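Local structure of hypothetical sugar ABC-transporter sugar binding protein (Arthrobacter globiformis, 7BVT) at residues A[101-106]-A[300-305]; A[30-35]-A[84-89]; A[171-176]-A[238-243]; A[143-148]-A[275-280]. The protein probably serves as the extracellular sugar-binding component of an ABC transporter, holding cyclic alpha-maltosyl-1,6-maltose for uptake into the cell. All coordinates share one frame; numbering follows the deposited sequence.

Contacts 1 and 2 lie on one side of the chain's centre, contacts 3 and 4 on the other. Contacts 1 and 2 are buried; contacts 3 and 4 are partly buried. Strand 86-90 of contact 2 lies next to strand 292-301 of contact 1, which also pairs with strand 140-147 of contact 4. Contact 2 is a parallel strand pair with aliphatic packing on one face, a proline on tryptophan on the other, and Thr31-Asp85 bonds at one end. Contact 1 is a loop bridged once to the 300-305 segment, with linking waters. Contact 4 is an antiparallel pair. Contact 3 has the smallest buried surface and packs a helix on a turn.

Contact 1: residues A[101-106]-A[300-305]; sequences GTLADL and MVFENS
Leu103 lays its CD2 methyl over one face of the Phe302 ring, 3.9 Å from the ring centroid, in a CH-pi contact. The methyl is offset toward the rim. The two side chains lie side by side, pointing the same way, with Leu103 CG anti to its carbonyl carbon (chi1 -61°). Gly101 CA meets the same ring at its edge. On the other flank, Leu106 CD2 rests 3.7 Å from Val301 CG2, and Ala104 CB lies near Val301 CG1. Two backbone bonds frame Leu103 and Phe302. Glu303 N gives a nearly straight bond to Thr102 O at 2.8 Å, and Ala104 N bonds to Val301 O at 2.8 Å. Glu303 extends beside the loop, OE1 near Thr102 CG2 and OE2 near Ala104 CA. Its OE2 accepts from water 1 and water 3, which also hold Leu103 O and Asp105 N. Water 2 joins Val301 N to Ala104 O. Helix 94-100 also packs against Leu103 and Phe302. This is a single beta bridge between the loop after helix 94-100 and Phe302, in the run that follows from strand 292-301, within the alpha/beta fold of a bacterial solute-binding protein.

Contact 2: residues A[30-35]-A[84-89]; sequences VTVWHY and PDIAIG
Strands 30-34 and 86-89 run parallel, their axes 4.8 Å apart and 15° from aligned. Val32 pairs with Ile86 and Trp33 with Ala87. Trp33 N bonds to Ile86 O, and its own O receives Ile88 N at 2.8 Å. Thr31 O takes Ile86 N and, weakly, Asp85 N. Beyond the pairing, water 4 links Tyr35 N to Ile88 O and sits over the centre of the Tyr35 ring. The Tyr35 hydroxyl bonds to Glu297.

Side chains divide between the two faces. On one, Val32 CG2 lies 3.8 Å from Ile86 CD1, and Val32 CG1 meets Ile88 CD1; helix 306-319 packs on Ile86 there. On the other, Pro84 crosses Trp33 at about a right angle. Its CB stands 3.5 Å above the centre of the five-membered ring, only 7° off the normal, while CG and CD spread over the six-membered part. Lys73 adds a cation-pi contact to this indole.

Asp85 and Thr31 grip each other just before strand 86-90 begins. Asp85 OD2 accepts Thr31 N at 2.8 Å through its anti lone pair. Thr31 OG1, set between the backbone N and carbonyl carbon (chi1 59°), accepts Asp85 N at 3.0 Å. This reciprocal pairing of side chain and backbone is consistent with a fixed register where the regular strand bonding begins.

Contact 3: residues A[171-176]-A[238-243]; sequences AGQTIL and IDSGVS
This is a small packing contact between helix 165-179 and the turn that follows helix 225-239, well away from the chain's centre. Its direct contacts are van der Waals ones, and one water adds a polar link. Val242 carries most of the contact. Its two methyls rest on neighbouring parts of the helix backbone, CG1 lying 3.7 Å from Gly172 CA and CG2 lying 3.5 Å from Gln173 N. Gly172 lets the turn come this close, since a CB there would collide with CG1.

Leu176 closes the contact one helical turn on. Its CG stands anti to the backbone N (chi1 176°), which sends the side chain out from the helix to the turn. CD2 then lies 3.5 Å from Ser240 O and 3.7 Å from Gly241 C. Gly241 has positive phi (81°) just after the helix, and its N bonds to Ile238 O.

Gln173 bends at chi2 (70°) and brings OE1 to 3.6 Å from Ser240 CB. Its NE2 donates to water 5, which in turn donates to Ser240 O at 2.6 Å. NE2 also bonds to Asp177 of the same helix, while Ser240 OG bonds to Leu237 O. An alanine in place of Val242 would lose both gamma methyls and would probably leave a gap against the backbone of Gly172 and Gln173.

Around the contact, Ile175 turns to helix 148-153 and touches Leu150 and Phe151. Val242 also touches Leu237 of helix 225-239, and Ser243 OG bonds to Tyr184 O. Helix 165-179 thus touches both helix 148-153 and the turn at 240-242, through different side chains.

Contact 4: residues A[143-148]-A[275-280]; sequences GYMYNK and FEFGTA
Asn147 stacks its amide flat on one face of the Phe275 ring, the planes 2° apart and ND2 3.4 Å above the ring. Asn147 CG is anti to the backbone N (chi1 179°), while OD1 caps Leu150 N at the start of the next helix. On the same face of the sheet, Met145 runs extended beside Phe277. Met145 SD lies 4.9 Å from the Phe277 ring centroid, an oblique Met-aromatic contact, and CE touches CE2.

The opposite face carries Tyr146. Its CG sits between the backbone N and carbonyl carbon (chi1 70°), which swings the ring over Gly278 and puts CE1 3.4 Å from Gly278 CA. A CB on Gly278 would collide with this ring. The Tyr146 hydroxyl bonds to Pro158 O.

The extended Lys148 chain crosses Glu276 obliquely, and CE nears Gly278 CA. Lys148 NZ pairs chiefly with Glu159; its salt bridge to Glu276 OE2 is long, 3.9 Å. A leucine in its place would probably leave Glu159 without this salt bridge and remove the long one to Glu276.

Two backbone bonds each join Tyr144 to Ala280 and Tyr146 to Gly278. This is a regular antiparallel strand pair in the mixed sheet of a solute-binding protein.

Contact 1: residues A[101-106]-A[300-305]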
# COMPACT_ATOMS: atom_id res chain seq x y z
N GLY A 101 9.49 21.05 1.56
CA GLY A 101 10.48 21.61 0.63
C GLY A 101 9.95 21.48 -0.77
O GLY A 101 9.18 20.55 -1.00
N THR A 102 10.32 22.41 -1.64
CA THR A 102 9.88 22.45 -3.05
C THR A 102 10.43 21.22 -3.77
O THR A 102 11.68 21.03 -3.81
CB THR A 102 10.36 23.70 -3.80
OG1 THR A 102 9.79 24.81 -3.12
CG2 THR A 102 9.94 23.73 -5.24
N LEU A 103 9.54 20.42 -4.33
CA LEU A 103 9.95 19.22 -5.06
C LEU A 103 10.03 19.54 -6.54
O LEU A 103 9.15 20.25 -7.07
CB LEU A 103 8.97 18.09 -4.79
CG LEU A 103 8.87 17.66 -3.33
CD1 LEU A 103 7.80 16.58 -3.20
CD2 LEU A 103 10.21 17.15 -2.81
N ALA A 104 11.06 19.04 -7.18
CA ALA A 104 11.25 19.15 -8.64
C ALA A 104 10.17 18.38 -9.38
O ALA A 104 9.73 17.29 -8.94
CB ALA A 104 12.59 18.68 -9.09
N ASP A 105 9.81 18.89 -10.55
CA ASP A 105 8.92 18.15 -11.45
C ASP A 105 9.72 17.10 -12.21
O ASP A 105 10.78 17.44 -12.84
CB ASP A 105 8.20 19.14 -12.35
CG ASP A 105 7.12 18.52 -13.22
OD1 ASP A 105 6.93 17.28 -13.23
OD2 ASP A 105 6.41 19.36 -13.83
N LEU A 106 9.34 15.83 -12.09
CA LEU A 106 10.09 14.71 -12.73
C LEU A 106 9.69 14.60 -14.18
O LEU A 106 10.40 13.97 -14.95
CB LEU A 106 9.86 13.42 -11.94
CG LEU A 106 10.34 13.48 -10.48
CD1 LEU A 106 9.87 12.23 -9.79
CD2 LEU A 106 11.85 13.63 -10.39
N MET A 300 11.33 11.26 -4.39
CA MET A 300 11.07 12.71 -4.53
C MET A 300 12.43 13.42 -4.67
O MET A 300 13.36 13.03 -3.94
CB MET A 300 10.35 13.23 -3.29
CG MET A 300 8.95 12.66 -3.17
SD MET A 300 8.40 12.69 -1.48
CE MET A 300 9.05 11.11 -0.91
N VAL A 301 12.53 14.38 -5.57
CA VAL A 301 13.77 15.19 -5.78
C VAL A 301 13.51 16.58 -5.24
O VAL A 301 12.57 17.24 -5.71
CB VAL A 301 14.20 15.21 -7.24
CG1 VAL A 301 15.33 16.20 -7.49
CG2 VAL A 301 14.49 13.84 -7.78
N PHE A 302 14.26 17.03 -4.25
CA PHE A 302 14.13 18.41 -3.74
C PHE A 302 14.81 19.36 -4.75
O PHE A 302 15.93 19.08 -5.20
CB PHE A 302 14.76 18.57 -2.35
CG PHE A 302 13.93 17.98 -1.25
CD1 PHE A 302 12.79 18.63 -0.81
CD2 PHE A 302 14.24 16.74 -0.72
CE1 PHE A 302 12.02 18.08 0.19
CE2 PHE A 302 13.45 16.19 0.28
CZ PHE A 302 12.34 16.86 0.71
N GLU A 303 14.13 20.43 -5.13
CA GLU A 303 14.63 21.32 -6.21
C GLU A 303 15.85 22.11 -5.73
O GLU A 303 15.78 22.72 -4.68
CB GLU A 303 13.56 22.31 -6.63
CG GLU A 303 13.89 22.89 -7.99
CD GLU A 303 12.63 23.40 -8.62
OE1 GLU A 303 12.06 24.35 -8.05
OE2 GLU A 303 12.17 22.75 -9.57
N ASN A 304 16.89 22.05 -6.55
CA ASN A 304 18.19 22.75 -6.42
C ASN A 304 18.38 23.49 -7.76
O ASN A 304 17.45 24.24 -8.12
CB ASN A 304 19.26 21.75 -6.00
CG ASN A 304 19.10 21.27 -4.57
OD1 ASN A 304 18.88 20.08 -4.29
ND2 ASN A 304 19.28 22.20 -3.64
N SER A 305 19.47 23.27 -8.50
CA SER A 305 19.64 23.79 -9.89
C SER A 305 19.05 22.79 -10.89
O SER A 305 18.86 21.63 -10.50
CB SER A 305 21.08 24.05 -10.18
OG SER A 305 21.77 22.82 -10.35
O HOH W 1 9.40 22.72 -8.69
O HOH W 2 10.46 15.11 -7.38
O HOH W 3 10.99 21.29 -11.54

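Contact 2: residues A[30-35]-A[84-89]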
# COMPACT_ATOMS: atom_id res chain seq x y z
N VAL A 30 25.07 13.42 -5.32
CA VAL A 30 23.61 13.36 -5.10
C VAL A 30 23.40 12.52 -3.85
O VAL A 30 23.84 11.36 -3.78
CB VAL A 30 22.92 12.78 -6.35
CG1 VAL A 30 21.45 12.44 -6.12
CG2 VAL A 30 23.03 13.71 -7.55
N THR A 31 22.72 13.10 -2.90
CA THR A 31 22.39 12.39 -1.66
C THR A 31 20.99 11.77 -1.73
O THR A 31 20.08 12.42 -2.25
CB THR A 31 22.53 13.31 -0.47
OG1 THR A 31 21.67 14.43 -0.62
CG2 THR A 31 23.99 13.73 -0.31
N VAL A 32 20.85 10.58 -1.19
CA VAL A 32 19.56 9.84 -1.12
C VAL A 32 19.35 9.46 0.33
O VAL A 32 20.24 8.82 0.87
CB VAL A 32 19.56 8.58 -1.99
CG1 VAL A 32 18.25 7.84 -1.81
CG2 VAL A 32 19.79 8.91 -3.44
N TRP A 33 18.23 9.84 0.90
CA TRP A 33 17.80 9.32 2.21
C TRP A 33 16.65 8.35 2.01
O TRP A 33 15.72 8.67 1.23
CB TRP A 33 17.39 10.42 3.15
CG TRP A 33 18.43 11.43 3.49
CD1 TRP A 33 19.75 11.38 3.20
CD2 TRP A 33 18.24 12.61 4.28
NE1 TRP A 33 20.39 12.47 3.72
CE2 TRP A 33 19.51 13.24 4.38
CE3 TRP A 33 17.14 13.19 4.89
CZ2 TRP A 33 19.68 14.46 5.03
CZ3 TRP A 33 17.33 14.37 5.58
CH2 TRP A 33 18.57 14.99 5.64
N HIS A 34 16.69 7.23 2.70
CA HIS A 34 15.66 6.18 2.60
C HIS A 34 15.53 5.57 3.98
O HIS A 34 16.39 5.91 4.81
CB HIS A 34 16.00 5.15 1.57
CG HIS A 34 17.22 4.41 1.98
ND1 HIS A 34 17.15 3.30 2.80
CD2 HIS A 34 18.52 4.60 1.64
CE1 HIS A 34 18.39 2.81 2.93
NE2 HIS A 34 19.26 3.60 2.26
N TYR A 35 14.55 4.71 4.19
CA TYR A 35 14.33 4.08 5.53
C TYR A 35 14.50 2.57 5.43
O TYR A 35 14.14 1.89 6.41
CB TYR A 35 13.01 4.52 6.18
CG TYR A 35 11.74 4.32 5.37
CD1 TYR A 35 11.38 3.08 4.88
CD2 TYR A 35 10.88 5.37 5.14
CE1 TYR A 35 10.22 2.88 4.14
CE2 TYR A 35 9.70 5.18 4.43
CZ TYR A 35 9.37 3.94 3.93
OH TYR A 35 8.19 3.79 3.25
N PRO A 84 18.20 16.60 1.57
CA PRO A 84 18.87 15.67 0.69
C PRO A 84 18.43 16.02 -0.74
O PRO A 84 17.55 16.80 -0.91
CB PRO A 84 18.36 14.30 1.09
CG PRO A 84 16.99 14.61 1.55
CD PRO A 84 17.05 15.95 2.25
N ASP A 85 19.09 15.45 -1.70
CA ASP A 85 18.70 15.67 -3.11
C ASP A 85 17.50 14.77 -3.42
O ASP A 85 16.59 15.24 -4.08
CB ASP A 85 19.84 15.35 -4.05
CG ASP A 85 20.99 16.30 -3.75
OD1 ASP A 85 20.71 17.54 -3.72
OD2 ASP A 85 22.10 15.77 -3.53
N ILE A 86 17.52 13.53 -2.97
CA ILE A 86 16.42 12.55 -3.11
C ILE A 86 15.96 12.12 -1.71
O ILE A 86 16.78 11.63 -0.89
CB ILE A 86 16.80 11.35 -4.00
CG1 ILE A 86 17.22 11.77 -5.42
CG2 ILE A 86 15.72 10.31 -4.04
CD1 ILE A 86 17.87 10.65 -6.22
N ALA A 87 14.66 12.14 -1.47
CA ALA A 87 14.05 11.42 -0.33
C ALA A 87 13.22 10.24 -0.85
O ALA A 87 12.47 10.41 -1.81
CB ALA A 87 13.16 12.34 0.46
N ILE A 88 13.32 9.10 -0.22
CA ILE A 88 12.46 7.94 -0.55
C ILE A 88 11.59 7.69 0.68
O ILE A 88 12.11 7.28 1.72
CB ILE A 88 13.28 6.73 -1.01
CG1 ILE A 88 14.17 7.09 -2.20
CG2 ILE A 88 12.40 5.52 -1.30
CD1 ILE A 88 15.00 5.97 -2.72
N GLY A 89 10.28 7.92 0.54
CA GLY A 89 9.33 7.90 1.65
C GLY A 89 8.16 7.01 1.40
O GLY A 89 7.98 6.52 0.29
O HOH W 4 12.61 4.58 2.10

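Contact 3: residues A[171-176]-A[238-243]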
# COMPACT_ATOMS: atom_id res chain seq x y z
N ALA A 171 -17.87 -19.34 3.99
CA ALA A 171 -16.68 -20.16 4.35
C ALA A 171 -16.21 -19.80 5.75
O ALA A 171 -15.85 -20.69 6.51
CB ALA A 171 -15.54 -19.97 3.35
N GLY A 172 -16.19 -18.51 6.12
CA GLY A 172 -15.81 -18.15 7.48
C GLY A 172 -16.78 -18.72 8.49
O GLY A 172 -16.32 -19.05 9.58
N GLN A 173 -18.07 -18.70 8.17
CA GLN A 173 -19.09 -19.27 9.08
C GLN A 173 -18.82 -20.76 9.30
O GLN A 173 -18.91 -21.25 10.44
CB GLN A 173 -20.49 -19.04 8.54
CG GLN A 173 -21.62 -19.43 9.46
CD GLN A 173 -21.72 -18.53 10.66
OE1 GLN A 173 -21.83 -17.29 10.49
NE2 GLN A 173 -21.69 -19.11 11.85
N THR A 174 -18.48 -21.47 8.26
CA THR A 174 -18.13 -22.91 8.38
C THR A 174 -16.92 -23.08 9.29
O THR A 174 -16.94 -23.94 10.17
CB THR A 174 -17.92 -23.47 6.99
OG1 THR A 174 -19.17 -23.41 6.30
CG2 THR A 174 -17.42 -24.90 7.00
N ILE A 175 -15.88 -22.30 9.13
CA ILE A 175 -14.69 -22.39 10.00
C ILE A 175 -15.11 -22.15 11.45
O ILE A 175 -14.70 -22.91 12.36
CB ILE A 175 -13.58 -21.44 9.54
CG1 ILE A 175 -13.03 -21.88 8.19
CG2 ILE A 175 -12.49 -21.36 10.58
CD1 ILE A 175 -12.07 -20.86 7.55
N LEU A 176 -15.91 -21.13 11.70
CA LEU A 176 -16.29 -20.82 13.09
C LEU A 176 -17.13 -22.00 13.64
O LEU A 176 -16.84 -22.41 14.77
CB LEU A 176 -17.07 -19.51 13.10
CG LEU A 176 -17.63 -19.10 14.45
CD1 LEU A 176 -16.51 -18.78 15.44
CD2 LEU A 176 -18.67 -18.01 14.26
N ILE A 238 -18.62 -9.31 11.89
CA ILE A 238 -18.38 -9.18 13.36
C ILE A 238 -19.59 -9.77 14.10
O ILE A 238 -19.34 -10.56 15.05
CB ILE A 238 -18.17 -7.71 13.72
CG1 ILE A 238 -16.87 -7.19 13.11
CG2 ILE A 238 -18.22 -7.54 15.23
CD1 ILE A 238 -16.76 -5.66 13.11
N ASP A 239 -20.80 -9.42 13.66
CA ASP A 239 -22.08 -9.77 14.35
C ASP A 239 -22.21 -11.29 14.32
O ASP A 239 -22.71 -11.85 15.31
CB ASP A 239 -23.31 -9.07 13.74
CG ASP A 239 -23.52 -7.62 14.18
OD1 ASP A 239 -22.79 -7.16 15.12
OD2 ASP A 239 -24.36 -6.93 13.54
N SER A 240 -21.79 -11.94 13.23
CA SER A 240 -21.87 -13.44 13.10
C SER A 240 -20.85 -14.11 14.02
O SER A 240 -20.94 -15.35 14.14
CB SER A 240 -21.69 -13.87 11.68
OG SER A 240 -20.40 -13.52 11.18
N GLY A 241 -19.84 -13.39 14.52
CA GLY A 241 -18.67 -13.99 15.19
C GLY A 241 -17.60 -14.52 14.25
O GLY A 241 -16.56 -14.97 14.77
N VAL A 242 -17.84 -14.46 12.92
CA VAL A 242 -16.80 -14.91 11.94
C VAL A 242 -15.54 -14.06 12.08
O VAL A 242 -14.42 -14.62 12.02
CB VAL A 242 -17.32 -14.94 10.50
CG1 VAL A 242 -16.19 -15.12 9.50
CG2 VAL A 242 -18.38 -16.02 10.33
N SER A 243 -15.69 -12.76 12.32
CA SER A 243 -14.57 -11.79 12.47
C SER A 243 -14.73 -10.99 13.76
O SER A 243 -15.29 -9.90 13.71
CB SER A 243 -14.61 -10.82 11.29
OG SER A 243 -14.56 -11.56 10.08
O HOH W 5 -22.55 -17.41 14.04

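Contact 4: residues A[143-148]-A[275-280]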
# COMPACT_ATOMS: atom_id res chain seq x y z
N GLY A 143 -3.86 -8.30 -0.12
CA GLY A 143 -4.39 -9.52 -0.69
C GLY A 143 -5.08 -10.33 0.37
O GLY A 143 -5.09 -9.97 1.55
N TYR A 144 -5.63 -11.44 -0.06
CA TYR A 144 -6.30 -12.39 0.86
C TYR A 144 -5.34 -13.53 1.15
O TYR A 144 -4.87 -14.16 0.22
CB TYR A 144 -7.59 -12.88 0.21
CG TYR A 144 -8.36 -13.89 1.01
CD1 TYR A 144 -9.20 -13.48 2.02
CD2 TYR A 144 -8.24 -15.25 0.78
CE1 TYR A 144 -9.93 -14.38 2.80
CE2 TYR A 144 -8.94 -16.16 1.56
CZ TYR A 144 -9.75 -15.73 2.58
OH TYR A 144 -10.47 -16.65 3.29
N MET A 145 -5.10 -13.77 2.42
CA MET A 145 -4.27 -14.94 2.85
C MET A 145 -5.13 -15.83 3.72
O MET A 145 -6.00 -15.36 4.44
CB MET A 145 -3.05 -14.51 3.65
CG MET A 145 -1.91 -14.05 2.86
SD MET A 145 -0.43 -14.08 3.95
CE MET A 145 0.76 -13.62 2.68
N TYR A 146 -4.90 -17.13 3.64
CA TYR A 146 -5.70 -18.08 4.41
C TYR A 146 -4.84 -19.26 4.83
O TYR A 146 -3.82 -19.55 4.20
CB TYR A 146 -6.92 -18.51 3.60
CG TYR A 146 -6.64 -19.38 2.42
CD1 TYR A 146 -6.19 -18.88 1.20
CD2 TYR A 146 -6.89 -20.76 2.50
CE1 TYR A 146 -5.95 -19.71 0.11
CE2 TYR A 146 -6.73 -21.57 1.40
CZ TYR A 146 -6.21 -21.07 0.21
OH TYR A 146 -6.02 -21.92 -0.87
N ASN A 147 -5.37 -19.96 5.81
CA ASN A 147 -4.68 -21.13 6.42
C ASN A 147 -5.28 -22.39 5.80
O ASN A 147 -6.45 -22.71 6.08
CB ASN A 147 -4.84 -21.08 7.92
CG ASN A 147 -4.21 -22.22 8.68
OD1 ASN A 147 -4.10 -23.32 8.14
ND2 ASN A 147 -3.81 -21.94 9.90
N LYS A 148 -4.49 -23.10 4.99
CA LYS A 148 -5.04 -24.24 4.24
C LYS A 148 -5.39 -25.36 5.23
O LYS A 148 -6.39 -26.07 5.00
CB LYS A 148 -4.03 -24.73 3.19
CG LYS A 148 -3.64 -23.72 2.14
CD LYS A 148 -3.05 -24.43 0.90
CE LYS A 148 -2.38 -23.47 -0.06
NZ LYS A 148 -1.85 -24.20 -1.23
N PHE A 275 2.49 -21.68 9.30
CA PHE A 275 1.50 -22.70 8.84
C PHE A 275 1.45 -22.66 7.31
O PHE A 275 2.10 -21.75 6.76
CB PHE A 275 0.12 -22.51 9.50
CG PHE A 275 -0.44 -21.11 9.39
CD1 PHE A 275 -1.04 -20.68 8.22
CD2 PHE A 275 -0.24 -20.18 10.40
CE1 PHE A 275 -1.51 -19.37 8.10
CE2 PHE A 275 -0.69 -18.87 10.27
CZ PHE A 275 -1.33 -18.48 9.11
N GLU A 276 0.77 -23.63 6.68
CA GLU A 276 0.57 -23.76 5.22
C GLU A 276 -0.45 -22.68 4.84
O GLU A 276 -1.64 -22.84 5.10
CB GLU A 276 0.11 -25.14 4.78
CG GLU A 276 -0.13 -25.30 3.28
CD GLU A 276 1.08 -25.58 2.39
OE1 GLU A 276 2.19 -25.80 2.97
OE2 GLU A 276 0.94 -25.58 1.12
N PHE A 277 0.04 -21.60 4.26
CA PHE A 277 -0.84 -20.50 3.81
C PHE A 277 -1.04 -20.54 2.31
O PHE A 277 -0.16 -20.95 1.51
CB PHE A 277 -0.29 -19.16 4.29
CG PHE A 277 0.95 -18.67 3.59
CD1 PHE A 277 2.20 -19.03 4.06
CD2 PHE A 277 0.87 -17.81 2.51
CE1 PHE A 277 3.34 -18.57 3.44
CE2 PHE A 277 2.01 -17.35 1.89
CZ PHE A 277 3.24 -17.74 2.34
N GLY A 278 -2.19 -20.00 1.90
CA GLY A 278 -2.55 -19.72 0.52
C GLY A 278 -2.81 -18.23 0.33
O GLY A 278 -2.91 -17.49 1.35
N THR A 279 -2.84 -17.81 -0.91
CA THR A 279 -3.08 -16.39 -1.23
C THR A 279 -4.09 -16.33 -2.35
O THR A 279 -4.26 -17.29 -3.15
CB THR A 279 -1.77 -15.67 -1.58
OG1 THR A 279 -1.34 -16.22 -2.83
CG2 THR A 279 -0.72 -15.76 -0.51
N ALA A 280 -4.80 -15.21 -2.45
CA ALA A 280 -5.73 -14.98 -3.55
C ALA A 280 -6.02 -13.49 -3.69
O ALA A 280 -5.70 -12.73 -2.75
CB ALA A 280 -7.05 -15.68 -3.31